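Local coordinates for protein FdhC (Acinetobacter nosocomialis, PDB 5KTC) that probably transfers a 3-hydroxybutanoyl group from coenzyme A to the amino group of a dTDP-linked dideoxy-galactose, as a GNAT-superfamily sugar N-acyltransferase, at residues 15-25 against 44-55. Residues are numbered along the deposited sequence; the frame is centred on the assembly and turned at random.
Sequences LVEENDAEFIC and IKSQAEWIRNYK. With FUH ([[(2~{R},3~{S},5~{R})-5-[5-methyl-2,4-bis(oxidanylidene)pyrimidin-1-yl]-3-oxidanyl-oxolan-2-yl]methoxy-oxidanyl-phosphoryl] [(2~{R},3~{R},4~{S},5~{R},6~{R})-6-methyl-3,5-bis(oxidanyl)-4-[[(3~{R})-3-oxidanylbutanoyl]amino]oxan-2-yl] hydrogen phosphate), chain C; EDO (1,2-ethanediol), chain B.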
loop_
_atom_site.group_PDB
_atom_site.type_symbol
_atom_site.label_atom_id
_atom_site.label_comp_id
_atom_site.label_asym_id
_atom_site.label_seq_id
_atom_site.Cartn_x
_atom_site.Cartn_y
_atom_site.Cartn_z
ATOM N N LEU A 15 -9.966 -4.921 4.430
ATOM C CA LEU A 15 -9.073 -5.994 4.926
ATOM C C LEU A 15 -9.207 -7.319 4.197
ATOM O O LEU A 15 -10.323 -7.750 3.852
ATOM C CB LEU A 15 -9.311 -6.198 6.412
ATOM C CG LEU A 15 -8.901 -5.000 7.301
ATOM C CD1 LEU A 15 -9.325 -5.133 8.756
ATOM C CD2 LEU A 15 -7.399 -4.797 7.222
ATOM N N VAL A 16 -8.062 -7.967 3.980
ATOM C CA VAL A 16 -7.996 -9.304 3.364
ATOM C C VAL A 16 -8.777 -10.346 4.166
ATOM O O VAL A 16 -8.749 -10.324 5.407
ATOM C CB VAL A 16 -6.523 -9.723 3.164
ATOM C CG1 VAL A 16 -6.355 -11.198 2.820
ATOM C CG2 VAL A 16 -5.960 -8.857 2.053
ATOM N N GLU A 17 -9.484 -11.217 3.454
ATOM C CA GLU A 17 -10.141 -12.414 4.098
ATOM C C GLU A 17 -9.594 -13.688 3.422
ATOM O O GLU A 17 -9.019 -13.616 2.311
ATOM C CB GLU A 17 -11.665 -12.357 3.936
ATOM C CG GLU A 17 -12.417 -11.118 4.442
ATOM C CD GLU A 17 -12.331 -10.915 5.942
ATOM O OE1 GLU A 17 -12.580 -9.785 6.396
ATOM O OE2 GLU A 17 -12.037 -11.878 6.684
ATOM N N GLU A 18 -9.783 -14.855 4.059
ATOM C CA GLU A 18 -9.364 -16.153 3.455
ATOM C C GLU A 18 -9.882 -16.373 2.046
ATOM O O GLU A 18 -9.175 -16.931 1.167
ATOM C CB GLU A 18 -9.769 -17.360 4.337
ATOM C CG GLU A 18 -8.768 -17.662 5.432
ATOM C CD GLU A 18 -9.137 -18.918 6.219
ATOM O OE1 GLU A 18 -9.368 -19.978 5.576
ATOM O OE2 GLU A 18 -9.196 -18.824 7.463
ATOM N N ASN A 19 -11.090 -15.899 1.807
ATOM C CA ASN A 19 -11.697 -15.975 0.518
ATOM C C ASN A 19 -11.018 -15.163 -0.593
ATOM O O ASN A 19 -11.321 -15.398 -1.752
ATOM C CB ASN A 19 -13.200 -15.580 0.602
ATOM C CG ASN A 19 -14.080 -16.349 -0.395
ATOM O OD1 ASN A 19 -13.606 -16.849 -1.433
ATOM N ND2 ASN A 19 -15.388 -16.470 -0.070
ATOM N N ASP A 20 -10.097 -14.233 -0.263
ATOM C CA ASP A 20 -9.330 -13.489 -1.286
ATOM C C ASP A 20 -8.134 -14.316 -1.810
ATOM O O ASP A 20 -7.334 -13.815 -2.637
ATOM C CB ASP A 20 -8.762 -12.187 -0.697
ATOM C CG ASP A 20 -9.887 -11.195 -0.237
ATOM O OD1 ASP A 20 -10.791 -11.018 -1.072
ATOM O OD2 ASP A 20 -9.859 -10.671 0.898
ATOM N N ALA A 21 -8.010 -15.568 -1.325
ATOM C CA ALA A 21 -6.830 -16.344 -1.668
ATOM C C ALA A 21 -6.649 -16.539 -3.146
ATOM O O ALA A 21 -5.547 -16.400 -3.638
ATOM C CB ALA A 21 -6.837 -17.663 -0.920
ATOM N N GLU A 22 -7.704 -16.874 -3.869
ATOM C CA GLU A 22 -7.557 -17.038 -5.290
ATOM C C GLU A 22 -7.157 -15.754 -6.011
ATOM O O GLU A 22 -6.332 -15.808 -6.911
ATOM C CB GLU A 22 -8.819 -17.584 -5.934
ATOM C CG GLU A 22 -8.786 -17.623 -7.456
ATOM C CD GLU A 22 -10.000 -18.334 -8.034
ATOM O OE1 GLU A 22 -9.829 -18.945 -9.104
ATOM O OE2 GLU A 22 -11.107 -18.295 -7.418
ATOM N N PHE A 23 -7.783 -14.624 -5.673
ATOM C CA PHE A 23 -7.399 -13.377 -6.298
ATOM C C PHE A 23 -5.897 -13.061 -6.067
ATOM O O PHE A 23 -5.203 -12.602 -6.970
ATOM C CB PHE A 23 -8.236 -12.244 -5.715
ATOM C CG PHE A 23 -7.795 -10.892 -6.216
ATOM C CD1 PHE A 23 -7.945 -10.583 -7.560
ATOM C CD2 PHE A 23 -7.094 -10.023 -5.397
ATOM C CE1 PHE A 23 -7.496 -9.389 -8.056
ATOM C CE2 PHE A 23 -6.604 -8.852 -5.897
ATOM C CZ PHE A 23 -6.821 -8.519 -7.205
ATOM N N ILE A 24 -5.464 -13.307 -4.843
ATOM C CA ILE A 24 -4.092 -13.067 -4.418
ATOM C C ILE A 24 -3.139 -14.005 -5.148
ATOM O O ILE A 24 -2.149 -13.519 -5.698
ATOM C CB ILE A 24 -3.902 -13.103 -2.913
ATOM C CG1 ILE A 24 -4.645 -11.925 -2.269
ATOM C CG2 ILE A 24 -2.433 -12.887 -2.589
ATOM C CD1 ILE A 24 -4.636 -11.901 -0.765
ATOM N N CYS A 25 -3.430 -15.313 -5.156
ATOM C CA CYS A 25 -2.564 -16.260 -5.887
ATOM C C CYS A 25 -2.390 -15.810 -7.321
ATOM O O CYS A 25 -1.285 -15.753 -7.836
ATOM C CB CYS A 25 -3.151 -17.680 -5.918
ATOM S SG CYS A 25 -2.913 -18.523 -4.377
ATOM N N ILE A 44 -4.119 -22.254 -4.068
ATOM C CA ILE A 44 -5.172 -21.471 -3.333
ATOM C C ILE A 44 -5.239 -21.831 -1.905
ATOM O O ILE A 44 -5.238 -20.950 -1.069
ATOM C CB ILE A 44 -6.550 -21.612 -3.991
ATOM C CG1 ILE A 44 -6.476 -20.989 -5.395
ATOM C CG2 ILE A 44 -7.644 -20.962 -3.137
ATOM C CD1 ILE A 44 -7.723 -21.184 -6.238
ATOM N N LYS A 45 -5.248 -23.122 -1.578
ATOM C CA LYS A 45 -5.308 -23.519 -0.142
ATOM C C LYS A 45 -4.111 -23.078 0.679
ATOM O O LYS A 45 -4.230 -22.733 1.871
ATOM C CB LYS A 45 -5.536 -25.052 0.008
ATOM C CG LYS A 45 -6.986 -25.421 -0.187
ATOM C CD LYS A 45 -7.249 -26.916 -0.366
ATOM C CE LYS A 45 -8.761 -27.165 -0.372
ATOM N NZ LYS A 45 -9.178 -28.412 -1.084
ATOM N N SER A 46 -2.942 -23.130 0.065
ATOM C CA SER A 46 -1.749 -22.623 0.724
ATOM C C SER A 46 -1.864 -21.139 0.974
ATOM O O SER A 46 -1.512 -20.678 2.031
ATOM C CB SER A 46 -0.465 -22.900 -0.064
ATOM O OG SER A 46 -0.347 -24.311 -0.216
ATOM N N GLN A 47 -2.377 -20.408 -0.005
ATOM C CA GLN A 47 -2.551 -18.967 0.202
ATOM C C GLN A 47 -3.624 -18.685 1.291
ATOM O O GLN A 47 -3.439 -17.791 2.093
ATOM C CB GLN A 47 -2.853 -18.282 -1.104
ATOM C CG GLN A 47 -3.108 -16.783 -1.033
ATOM C CD GLN A 47 -1.948 -15.975 -0.571
ATOM O OE1 GLN A 47 -0.836 -16.179 -0.997
ATOM N NE2 GLN A 47 -2.212 -14.979 0.274
ATOM N N ALA A 48 -4.708 -19.462 1.306
ATOM C CA ALA A 48 -5.719 -19.353 2.350
ATOM C C ALA A 48 -5.049 -19.559 3.685
ATOM O O ALA A 48 -5.319 -18.793 4.651
ATOM C CB ALA A 48 -6.832 -20.376 2.182
ATOM N N GLU A 49 -4.154 -20.565 3.763
ATOM C CA GLU A 49 -3.448 -20.779 5.022
ATOM C C GLU A 49 -2.576 -19.568 5.442
ATOM O O GLU A 49 -2.544 -19.200 6.595
ATOM C CB GLU A 49 -2.593 -22.078 5.052
ATOM C CG GLU A 49 -2.044 -22.311 6.486
ATOM C CD GLU A 49 -1.020 -23.428 6.633
ATOM O OE1 GLU A 49 -0.239 -23.356 7.645
ATOM O OE2 GLU A 49 -1.006 -24.350 5.762
ATOM N N TRP A 50 -1.818 -19.016 4.504
ATOM C CA TRP A 50 -1.034 -17.787 4.722
ATOM C C TRP A 50 -1.939 -16.692 5.303
ATOM O O TRP A 50 -1.553 -15.981 6.238
ATOM C CB TRP A 50 -0.370 -17.299 3.406
ATOM C CG TRP A 50 0.757 -16.298 3.620
ATOM C CD1 TRP A 50 2.136 -16.546 3.643
ATOM C CD2 TRP A 50 0.621 -14.908 3.876
ATOM N NE1 TRP A 50 2.832 -15.378 3.898
ATOM C CE2 TRP A 50 1.930 -14.370 4.067
ATOM C CE3 TRP A 50 -0.482 -14.040 3.988
ATOM C CZ2 TRP A 50 2.149 -13.018 4.358
ATOM C CZ3 TRP A 50 -0.235 -12.678 4.289
ATOM C CH2 TRP A 50 1.058 -12.194 4.458
ATOM N N ILE A 51 -3.125 -16.565 4.742
ATOM C CA ILE A 51 -4.066 -15.507 5.210
ATOM C C ILE A 51 -4.579 -15.794 6.642
ATOM O O ILE A 51 -4.725 -14.892 7.481
ATOM C CB ILE A 51 -5.214 -15.368 4.228
ATOM C CG1 ILE A 51 -4.716 -14.888 2.864
ATOM C CG2 ILE A 51 -6.296 -14.426 4.784
ATOM C CD1 ILE A 51 -5.807 -14.942 1.803
ATOM N N ARG A 52 -4.796 -17.070 6.951
ATOM C CA ARG A 52 -5.270 -17.457 8.292
ATOM C C ARG A 52 -4.279 -17.052 9.382
ATOM O O ARG A 52 -4.670 -16.493 10.372
ATOM C CB ARG A 52 -5.620 -18.964 8.298
ATOM C CG ARG A 52 -6.349 -19.559 9.516
ATOM C CD ARG A 52 -6.535 -21.099 9.330
ATOM N NE ARG A 52 -7.057 -21.431 7.978
ATOM C CZ ARG A 52 -6.474 -22.209 7.037
ATOM N NH1 ARG A 52 -5.328 -22.868 7.235
ATOM N NH2 ARG A 52 -7.059 -22.333 5.852
ATOM N N ASN A 53 -2.989 -17.330 9.164
ATOM C CA ASN A 53 -1.890 -16.881 10.012
ATOM C C ASN A 53 -1.795 -15.371 10.069
ATOM O O ASN A 53 -1.636 -14.750 11.154
ATOM C CB ASN A 53 -0.555 -17.471 9.495
ATOM C CG ASN A 53 -0.465 -18.952 9.791
ATOM O OD1 ASN A 53 -0.275 -19.797 8.900
ATOM N ND2 ASN A 53 -0.725 -19.271 11.054
ATOM N N TYR A 54 -1.958 -14.787 8.903
ATOM C CA TYR A 54 -2.000 -13.326 8.790
ATOM C C TYR A 54 -3.128 -12.770 9.707
ATOM O O TYR A 54 -2.907 -11.815 10.405
ATOM C CB TYR A 54 -2.171 -12.852 7.330
ATOM C CG TYR A 54 -2.862 -11.475 7.372
ATOM C CD1 TYR A 54 -2.197 -10.345 7.841
ATOM C CD2 TYR A 54 -4.203 -11.371 7.096
ATOM C CE1 TYR A 54 -2.875 -9.129 8.004
ATOM C CE2 TYR A 54 -4.885 -10.179 7.256
ATOM C CZ TYR A 54 -4.213 -9.059 7.674
ATOM O OH TYR A 54 -4.941 -7.863 7.806
ATOM N N LYS A 55 -4.288 -13.425 9.708
ATOM C CA LYS A 55 -5.422 -12.971 10.507
ATOM C C LYS A 55 -5.181 -12.950 12.018
ATOM O O LYS A 55 -5.732 -12.086 12.722
ATOM C CB LYS A 55 -6.703 -13.728 10.176
ATOM C CG LYS A 55 -7.456 -13.193 8.951
ATOM C CD LYS A 55 -7.956 -11.756 9.128
ATOM C CE LYS A 55 -9.051 -11.412 8.168
ATOM N NZ LYS A 55 -9.160 -9.958 7.947
HETATM O O1 FUH C . 6.046 -3.432 -2.003
HETATM C C1 FUH C . 7.103 -3.029 -1.528
HETATM C C2 FUH C . 7.317 -1.614 -1.104
HETATM C C3 FUH C . 6.396 -0.655 -1.813
HETATM O O2 FUH C . 6.992 -0.154 -3.036
HETATM C C4 FUH C . 6.125 0.556 -0.956
HETATM N N1 FUH C . 8.184 -3.879 -1.306
HETATM C C5 FUH C . 7.998 -5.334 -1.358
HETATM C C6 FUH C . 9.123 -6.013 -2.161
HETATM O O3 FUH C . 10.306 -5.653 -1.587
HETATM C C7 FUH C . 9.099 -7.523 -2.084
HETATM C C8 FUH C . 10.370 -8.216 -2.631
HETATM O O4 FUH C . 8.959 -7.954 -0.719
HETATM C C9 FUH C . 7.976 -5.888 0.055
HETATM O O5 FUH C . 6.823 -5.447 0.788
HETATM C C10 FUH C . 7.874 -7.360 0.014
HETATM O O6 FUH C . 6.637 -7.679 -0.605
HETATM P P1 FUH C . 6.035 -9.128 -0.568
HETATM O O7 FUH C . 6.620 -10.016 -1.602
HETATM O O8 FUH C . 4.543 -8.901 -0.813
HETATM O O9 FUH C . 6.024 -9.710 0.912
HETATM P P2 FUH C . 7.145 -10.460 1.774
HETATM O O10 FUH C . 7.226 -9.755 3.084
HETATM O O11 FUH C . 8.430 -10.417 0.958
HETATM O O12 FUH C . 6.466 -11.873 1.877
HETATM C C11 FUH C . 6.810 -12.752 2.952
HETATM C C12 FUH C . 6.613 -14.169 2.478
HETATM C C13 FUH C . 7.211 -14.448 1.082
HETATM O O13 FUH C . 7.724 -15.788 0.975
HETATM C C14 FUH C . 6.026 -14.380 0.129
HETATM C C15 FUH C . 4.907 -14.862 1.020
HETATM O O14 FUH C . 5.215 -14.458 2.378
HETATM N N2 FUH C . 3.574 -14.262 0.793
HETATM C C16 FUH C . 3.352 -12.937 1.022
HETATM C C17 FUH C . 2.070 -12.405 0.866
HETATM C C18 FUH C . 1.770 -10.945 1.124
HETATM C C19 FUH C . 1.043 -13.296 0.428
HETATM O O15 FUH C . -0.173 -12.855 0.319
HETATM N N3 FUH C . 1.290 -14.596 0.210
HETATM C C20 FUH C . 2.524 -15.061 0.434
HETATM O O16 FUH C . 2.767 -16.337 0.192
HETATM C C1 EDO B . -12.573 -10.200 -4.731
HETATM O O1 EDO B . -13.333 -10.235 -3.505
HETATM C C2 EDO B . -11.098 -10.454 -4.444
HETATM O O2 EDO B . -10.922 -11.552 -3.535
#
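The methyl of Ala21 drops as a knob into a hole of helix 44-55 formed by Ile44, Gln47, Ala48 and Ile51, a worked example of helix packing on a small side chain. Its CB lies 3.6 Å from Ala48 N, and the axes of 21-25 and 44-55 pass 8.5 Å apart at 107°. Ile51 carries the packing onward: its CG1, anti to the carbonyl carbon, sends CD1 tip to tip against Ile24 CD1 at 4.1 Å, while CG2 meets Val16 CG1 at 3.8 Å, the two side chains crossing nearly at right angles.

Lys55, bent at chi2, donates a hydrogen bond from NZ to Val16 O at 2.6 Å, almost in line with the carbonyl; Glu17 adds a long salt bridge, and Glu58 a further one. At the outer edge Glu18 pairs with Arg52 more weakly, OE1 lying 3.3 Å from NH2 near the guanidinium plane, although the carboxylate is turned 74° from that plane.

On the ligand side Gln47 bends at chi2 (64°), and its amide grips the thymine with two bonds: Gln47 OE1 accepts from N3 of FUH and Gln47 NE2 donates to its O15, each at 2.9 Å. Ile24 CG2 packs across NE2, and the thymine lies over one face of the Trp50 ring, C19 above its centre. The two helices after strand 11-15, which in GNAT folds lie between the first two strands, here line part of the thymine end of the acceptor-substrate pocket.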